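Long-range contact in 6-phosphogluconate dehydrogenase, NAD-binding (Geobacter metallireducens, PDB 3PEF), which probably reduces succinic semialdehyde to gamma-hydroxybutyrate with NADPH, as a member of the beta-hydroxyacid dehydrogenase family: residues G113-K125 / H160-L172. The protein carries 2 engineered substitutions. Residues are numbered along the deposited sequence; the frame is centred on the assembly and turned at random.
Sequences GGRFLEAPVSGSK and HLGDVGKGAEMKL. With NAP (NADP nicotinamide-adenine-dinucleotide phosphate), chain I; GOL (glycerol), chain J; EDO (1,2-ethanediol), chain N.
Glu118 reaches from strand 115-118 to the start of helix 166-172. Its OE1 accepts a hydrogen bond from Gly165 N at 2.6 Å and another from Ala168 N at 3.1 Å. The two N-H groups come from opposite faces of the carboxylate, each well out of its plane. With chi1 at 66°, CG is tucked between the backbone N and C, and the rest of the side chain runs straight to the helix start. OE2 is 3.4 Å from Ala168 CB and hydrogen-bonds Ser102 OG of helix 99-111. The carboxylate, at the N-terminal end of helix 166-194, would probably be stabilised by the helix dipole. With an alanine in place of Glu118, the amides of Gly165 and Ala168 and the hydroxyl of Ser102 would probably lose this partner.

Val164 CG1 meets the edge of the Phe116 ring in its plane, 3.9 Å from CE2. The Pro120 ring and the Lys171 side chain run alongside one another in opposing senses, and Pro120 CG is 3.8 Å from Lys171 CB.

Lys171 bends at chi2 (58°), and its NZ donates to Val121 O at 2.7 Å, in the carbonyl plane. NZ also hydrogen-bonds Asn175 OD1, and glycerol O1 at 2.6 Å. The glycerol probably comes from the crystallisation liquor. The nicotinamide of NADP lies beside this group, with C5N 3.9 Å from NZ.

Lys171 is predicted to be an active-site residue. The contact joins the Rossmann-type NADP-binding domain to helix 166-194 that leads into the helical domain, as in beta-hydroxyacid dehydrogenases, with the active site in the cleft between them.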
loop_
_atom_site.group_PDB
_atom_site.type_symbol
_atom_site.label_atom_id
_atom_site.label_comp_id
_atom_site.label_asym_id
_atom_site.label_seq_id
_atom_site.Cartn_x
_atom_site.Cartn_y
_atom_site.Cartn_z
ATOM N N GLY A 113 32.039 21.286 -24.829
ATOM C CA GLY A 113 32.378 20.989 -26.211
ATOM C C GLY A 113 32.418 19.505 -26.540
ATOM O O GLY A 113 32.916 19.115 -27.593
ATOM N N GLY A 114 31.901 18.673 -25.641
ATOM C CA GLY A 114 31.791 17.247 -25.905
ATOM C C GLY A 114 30.380 16.871 -26.342
ATOM O O GLY A 114 29.508 17.734 -26.455
ATOM N N ARG A 115 30.149 15.586 -26.589
ATOM C CA ARG A 115 28.821 15.117 -26.983
ATOM C C ARG A 115 28.305 14.097 -25.971
ATOM O O ARG A 115 29.094 13.391 -25.341
ATOM C CB ARG A 115 28.855 14.542 -28.403
ATOM C CG ARG A 115 29.114 15.625 -29.489
ATOM C CD ARG A 115 29.341 15.021 -30.874
ATOM N NE ARG A 115 30.394 14.009 -30.831
ATOM C CZ ARG A 115 30.428 12.927 -31.601
ATOM N NH1 ARG A 115 29.468 12.714 -32.488
ATOM N NH2 ARG A 115 31.423 12.055 -31.481
ATOM N N PHE A 116 26.985 14.024 -25.800
ATOM C CA PHE A 116 26.428 13.148 -24.773
ATOM C C PHE A 116 25.244 12.294 -25.218
ATOM O O PHE A 116 24.380 12.762 -25.956
ATOM C CB PHE A 116 26.026 13.952 -23.545
ATOM C CG PHE A 116 25.439 13.117 -22.456
ATOM C CD1 PHE A 116 26.256 12.407 -21.598
ATOM C CD2 PHE A 116 24.065 13.016 -22.304
ATOM C CE1 PHE A 116 25.711 11.625 -20.599
ATOM C CE2 PHE A 116 23.518 12.249 -21.305
ATOM C CZ PHE A 116 24.343 11.553 -20.447
ATOM N N LEU A 117 25.215 11.051 -24.731
ATOM C CA LEU A 117 24.181 10.062 -25.048
ATOM C C LEU A 117 23.920 9.324 -23.745
ATOM O O LEU A 117 24.861 8.891 -23.089
ATOM C CB LEU A 117 24.741 9.044 -26.052
ATOM C CG LEU A 117 24.048 8.363 -27.257
ATOM C CD1 LEU A 117 24.407 6.878 -27.343
ATOM C CD2 LEU A 117 22.533 8.573 -27.399
ATOM N N GLU A 118 22.669 9.172 -23.344
ATOM C CA GLU A 118 22.392 8.241 -22.249
ATOM C C GLU A 118 22.034 6.929 -22.891
ATOM O O GLU A 118 21.394 6.922 -23.931
ATOM C CB GLU A 118 21.238 8.709 -21.370
ATOM C CG GLU A 118 19.893 8.732 -22.070
ATOM C CD GLU A 118 18.767 9.126 -21.131
ATOM O OE1 GLU A 118 17.640 9.360 -21.607
ATOM O OE2 GLU A 118 19.003 9.204 -19.908
ATOM N N ALA A 119 22.450 5.815 -22.300
ATOM C CA ALA A 119 22.015 4.520 -22.818
ATOM C C ALA A 119 21.927 3.459 -21.735
ATOM O O ALA A 119 22.731 2.530 -21.709
ATOM C CB ALA A 119 22.924 4.066 -23.980
ATOM N N PRO A 120 20.933 3.588 -20.832
ATOM C CA PRO A 120 20.737 2.551 -19.812
ATOM C C PRO A 120 20.303 1.260 -20.494
ATOM O O PRO A 120 19.869 1.298 -21.654
ATOM C CB PRO A 120 19.592 3.110 -18.965
ATOM C CG PRO A 120 18.788 3.934 -19.949
ATOM C CD PRO A 120 19.842 4.576 -20.837
ATOM N N VAL A 121 20.415 0.137 -19.794
ATOM C CA VAL A 121 20.183 -1.156 -20.421
ATOM C C VAL A 121 19.166 -2.002 -19.675
ATOM O O VAL A 121 18.939 -1.825 -18.473
ATOM C CB VAL A 121 21.501 -1.987 -20.569
ATOM C CG1 VAL A 121 22.579 -1.159 -21.194
ATOM C CG2 VAL A 121 21.975 -2.523 -19.217
ATOM N N SER A 122 18.558 -2.927 -20.407
ATOM C CA SER A 122 17.704 -3.942 -19.807
ATOM C C SER A 122 18.407 -5.304 -19.973
ATOM O O SER A 122 18.965 -5.590 -21.034
ATOM C CB SER A 122 16.314 -3.912 -20.469
ATOM O OG SER A 122 15.464 -4.905 -19.929
ATOM N N GLY A 123 18.417 -6.121 -18.923
ATOM C CA GLY A 123 19.142 -7.385 -18.931
ATOM C C GLY A 123 20.199 -7.366 -17.841
ATOM O O GLY A 123 20.803 -6.327 -17.598
ATOM N N SER A 124 20.427 -8.505 -17.190
ATOM C CA SER A 124 21.229 -8.530 -15.964
ATOM C C SER A 124 22.637 -9.071 -16.200
ATOM O O SER A 124 23.212 -8.893 -17.276
ATOM C CB SER A 124 20.508 -9.358 -14.891
ATOM O OG SER A 124 21.098 -9.185 -13.614
ATOM N N LYS A 125 23.194 -9.728 -15.188
ATOM C CA LYS A 125 24.588 -10.148 -15.238
ATOM C C LYS A 125 24.863 -11.090 -16.420
ATOM O O LYS A 125 25.819 -10.887 -17.165
ATOM C CB LYS A 125 24.993 -10.819 -13.923
ATOM C CG LYS A 125 26.446 -11.264 -13.878
ATOM C CD LYS A 125 26.829 -11.724 -12.449
ATOM C CE LYS A 125 28.310 -12.140 -12.380
ATOM N NZ LYS A 125 28.666 -12.674 -11.044
ATOM N N HIS A 160 16.928 3.809 -30.327
ATOM C CA HIS A 160 17.112 5.219 -30.004
ATOM C C HIS A 160 15.745 5.843 -29.747
ATOM O O HIS A 160 14.856 5.733 -30.579
ATOM C CB HIS A 160 17.844 5.928 -31.150
ATOM C CG HIS A 160 18.225 7.343 -30.846
ATOM N ND1 HIS A 160 17.343 8.393 -30.970
ATOM C CD2 HIS A 160 19.397 7.881 -30.437
ATOM C CE1 HIS A 160 17.956 9.519 -30.648
ATOM N NE2 HIS A 160 19.201 9.234 -30.313
ATOM N N LEU A 161 15.578 6.498 -28.602
ATOM C CA LEU A 161 14.248 6.883 -28.125
ATOM C C LEU A 161 13.970 8.376 -28.147
ATOM O O LEU A 161 12.938 8.819 -27.645
ATOM C CB LEU A 161 14.036 6.363 -26.703
ATOM C CG LEU A 161 14.037 4.834 -26.596
ATOM C CD1 LEU A 161 14.230 4.381 -25.147
ATOM C CD2 LEU A 161 12.735 4.282 -27.168
ATOM N N GLY A 162 14.895 9.154 -28.701
ATOM C CA GLY A 162 14.692 10.587 -28.827
ATOM C C GLY A 162 15.694 11.376 -28.015
ATOM O O GLY A 162 16.852 10.983 -27.903
ATOM N N ASP A 163 15.247 12.483 -27.438
ATOM C CA ASP A 163 16.124 13.364 -26.659
ATOM C C ASP A 163 16.503 12.770 -25.296
ATOM O O ASP A 163 15.814 11.891 -24.774
ATOM C CB ASP A 163 15.443 14.714 -26.445
ATOM C CG ASP A 163 15.126 15.419 -27.746
ATOM O OD1 ASP A 163 15.898 15.245 -28.716
ATOM O OD2 ASP A 163 14.111 16.152 -27.795
ATOM N N VAL A 164 17.581 13.279 -24.715
ATOM C CA VAL A 164 18.045 12.810 -23.412
ATOM C C VAL A 164 16.900 12.860 -22.424
ATOM O O VAL A 164 16.173 13.856 -22.352
ATOM C CB VAL A 164 19.213 13.661 -22.875
ATOM C CG1 VAL A 164 19.728 13.087 -21.537
ATOM C CG2 VAL A 164 20.335 13.724 -23.908
ATOM N N GLY A 165 16.729 11.780 -21.669
ATOM C CA GLY A 165 15.650 11.720 -20.706
ATOM C C GLY A 165 14.665 10.626 -21.046
ATOM O O GLY A 165 14.126 9.982 -20.144
ATOM N N LYS A 166 14.448 10.409 -22.344
ATOM C CA LYS A 166 13.527 9.380 -22.829
ATOM C C LYS A 166 14.054 7.981 -22.506
ATOM O O LYS A 166 13.292 7.089 -22.146
ATOM C CB LYS A 166 13.293 9.518 -24.341
ATOM C CG LYS A 166 12.388 10.687 -24.741
ATOM C CD LYS A 166 10.918 10.316 -24.600
ATOM C CE LYS A 166 9.990 11.535 -24.623
ATOM N NZ LYS A 166 9.644 12.005 -23.237
ATOM N N GLY A 167 15.363 7.796 -22.638
ATOM C CA GLY A 167 15.981 6.540 -22.264
ATOM C C GLY A 167 15.844 6.243 -20.777
ATOM O O GLY A 167 15.482 5.122 -20.383
ATOM N N ALA A 168 16.159 7.236 -19.948
ATOM C CA ALA A 168 16.030 7.104 -18.495
ATOM C C ALA A 168 14.600 6.773 -18.112
ATOM O O ALA A 168 14.366 5.893 -17.289
ATOM C CB ALA A 168 16.494 8.382 -17.773
ATOM N N GLU A 169 13.647 7.482 -18.714
ATOM C CA GLU A 169 12.233 7.253 -18.434
ATOM C C GLU A 169 11.801 5.844 -18.817
ATOM O O GLU A 169 11.081 5.183 -18.076
ATOM C CB GLU A 169 11.374 8.317 -19.137
ATOM C CG GLU A 169 11.506 9.661 -18.462
ATOM C CD GLU A 169 10.986 10.813 -19.295
ATOM O OE1 GLU A 169 10.943 10.667 -20.530
ATOM O OE2 GLU A 169 10.641 11.866 -18.709
ATOM N N MET A 170 12.258 5.369 -19.968
ATOM C CA MET A 170 11.913 4.023 -20.395
ATOM C C MET A 170 12.480 3.005 -19.415
ATOM O O MET A 170 11.799 2.066 -19.001
ATOM C CB MET A 170 12.480 3.744 -21.780
ATOM C CG MET A 170 12.261 2.302 -22.229
ATOM S SD MET A 170 10.536 1.930 -22.601
ATOM C CE MET A 170 10.246 2.997 -24.043
ATOM N N LYS A 171 13.749 3.183 -19.067
ATOM C CA LYS A 171 14.409 2.287 -18.128
ATOM C C LYS A 171 13.645 2.229 -16.802
ATOM O O LYS A 171 13.395 1.148 -16.267
ATOM C CB LYS A 171 15.861 2.723 -17.893
ATOM C CG LYS A 171 16.575 1.917 -16.812
ATOM C CD LYS A 171 16.575 0.426 -17.153
ATOM C CE LYS A 171 17.424 -0.319 -16.136
ATOM N NZ LYS A 171 17.332 -1.795 -16.297
ATOM N N LEU A 172 13.292 3.395 -16.262
ATOM C CA LEU A 172 12.576 3.438 -14.985
ATOM C C LEU A 172 11.184 2.781 -15.061
ATOM O O LEU A 172 10.770 2.063 -14.156
ATOM C CB LEU A 172 12.482 4.872 -14.484
ATOM C CG LEU A 172 13.826 5.512 -14.110
ATOM C CD1 LEU A 172 13.608 6.898 -13.554
ATOM C CD2 LEU A 172 14.551 4.615 -13.082
HETATM P PA NAP I . 27.571 -2.609 -8.950
HETATM O O1A NAP I . 27.259 -2.339 -7.529
HETATM O O2A NAP I . 28.226 -3.903 -9.215
HETATM O O5B NAP I . 28.477 -1.431 -9.547
HETATM C C5B NAP I . 28.275 -0.101 -9.152
HETATM C C4B NAP I . 29.396 0.712 -9.775
HETATM O O4B NAP I . 29.203 2.068 -9.432
HETATM C C3B NAP I . 30.755 0.308 -9.213
HETATM O O3B NAP I . 31.666 0.442 -10.279
HETATM C C2B NAP I . 31.020 1.386 -8.183
HETATM O O2B NAP I . 32.376 1.632 -7.912
HETATM C C1B NAP I . 30.402 2.574 -8.897
HETATM N N9A NAP I . 30.171 3.689 -7.968
HETATM C C8A NAP I . 29.236 3.735 -6.963
HETATM N N7A NAP I . 29.354 4.925 -6.330
HETATM C C5A NAP I . 30.353 5.622 -6.908
HETATM C C6A NAP I . 30.862 6.886 -6.656
HETATM N N6A NAP I . 30.355 7.621 -5.675
HETATM N N1A NAP I . 31.901 7.353 -7.415
HETATM C C2A NAP I . 32.423 6.575 -8.434
HETATM N N3A NAP I . 31.902 5.319 -8.687
HETATM C C4A NAP I . 30.879 4.858 -7.938
HETATM O O3 NAP I . 26.186 -2.538 -9.731
HETATM P PN NAP I . 25.844 -2.818 -11.252
HETATM O O1N NAP I . 24.765 -3.816 -11.330
HETATM O O2N NAP I . 27.070 -3.029 -12.048
HETATM O O5D NAP I . 25.231 -1.348 -11.496
HETATM C C5D NAP I . 25.660 -0.460 -12.493
HETATM C C4D NAP I . 24.403 0.201 -13.059
HETATM O O4D NAP I . 23.691 -0.668 -13.907
HETATM C C3D NAP I . 23.408 0.554 -11.972
HETATM O O3D NAP I . 22.854 1.791 -12.363
HETATM C C2D NAP I . 22.374 -0.560 -12.023
HETATM O O2D NAP I . 21.131 -0.099 -11.571
HETATM C C1D NAP I . 22.341 -0.811 -13.510
HETATM N N1N NAP I . 21.868 -2.130 -13.985
HETATM C C2N NAP I . 22.160 -3.269 -13.294
HETATM C C3N NAP I . 21.755 -4.510 -13.782
HETATM C C7N NAP I . 22.122 -5.763 -13.046
HETATM O O7N NAP I . 21.342 -6.882 -13.289
HETATM N N7N NAP I . 23.139 -5.826 -12.169
HETATM C C4N NAP I . 21.047 -4.599 -14.985
HETATM C C5N NAP I . 20.782 -3.431 -15.696
HETATM C C6N NAP I . 21.210 -2.200 -15.197
HETATM P P2B NAP I . 33.206 0.715 -6.851
HETATM O O1X NAP I . 34.398 1.562 -6.431
HETATM O O2X NAP I . 32.317 0.404 -5.691
HETATM O O3X NAP I . 33.633 -0.565 -7.513
HETATM C C1 GOL J . 18.217 -4.601 -13.674
HETATM O O1 GOL J . 18.159 -3.404 -14.424
HETATM C C2 GOL J . 18.109 -5.911 -14.469
HETATM O O2 GOL J . 17.562 -5.768 -15.785
HETATM C C3 GOL J . 17.249 -6.828 -13.594
HETATM O O3 GOL J . 17.412 -8.213 -13.833
HETATM C C1 EDO N . 22.685 15.675 -25.307
HETATM O O1 EDO N . 23.775 15.506 -26.214
HETATM C C2 EDO N . 23.000 16.743 -24.266
HETATM O O2 EDO N . 21.801 16.997 -23.527
HETATM O O HOH W 1 15.244 -4.246 -17.283
#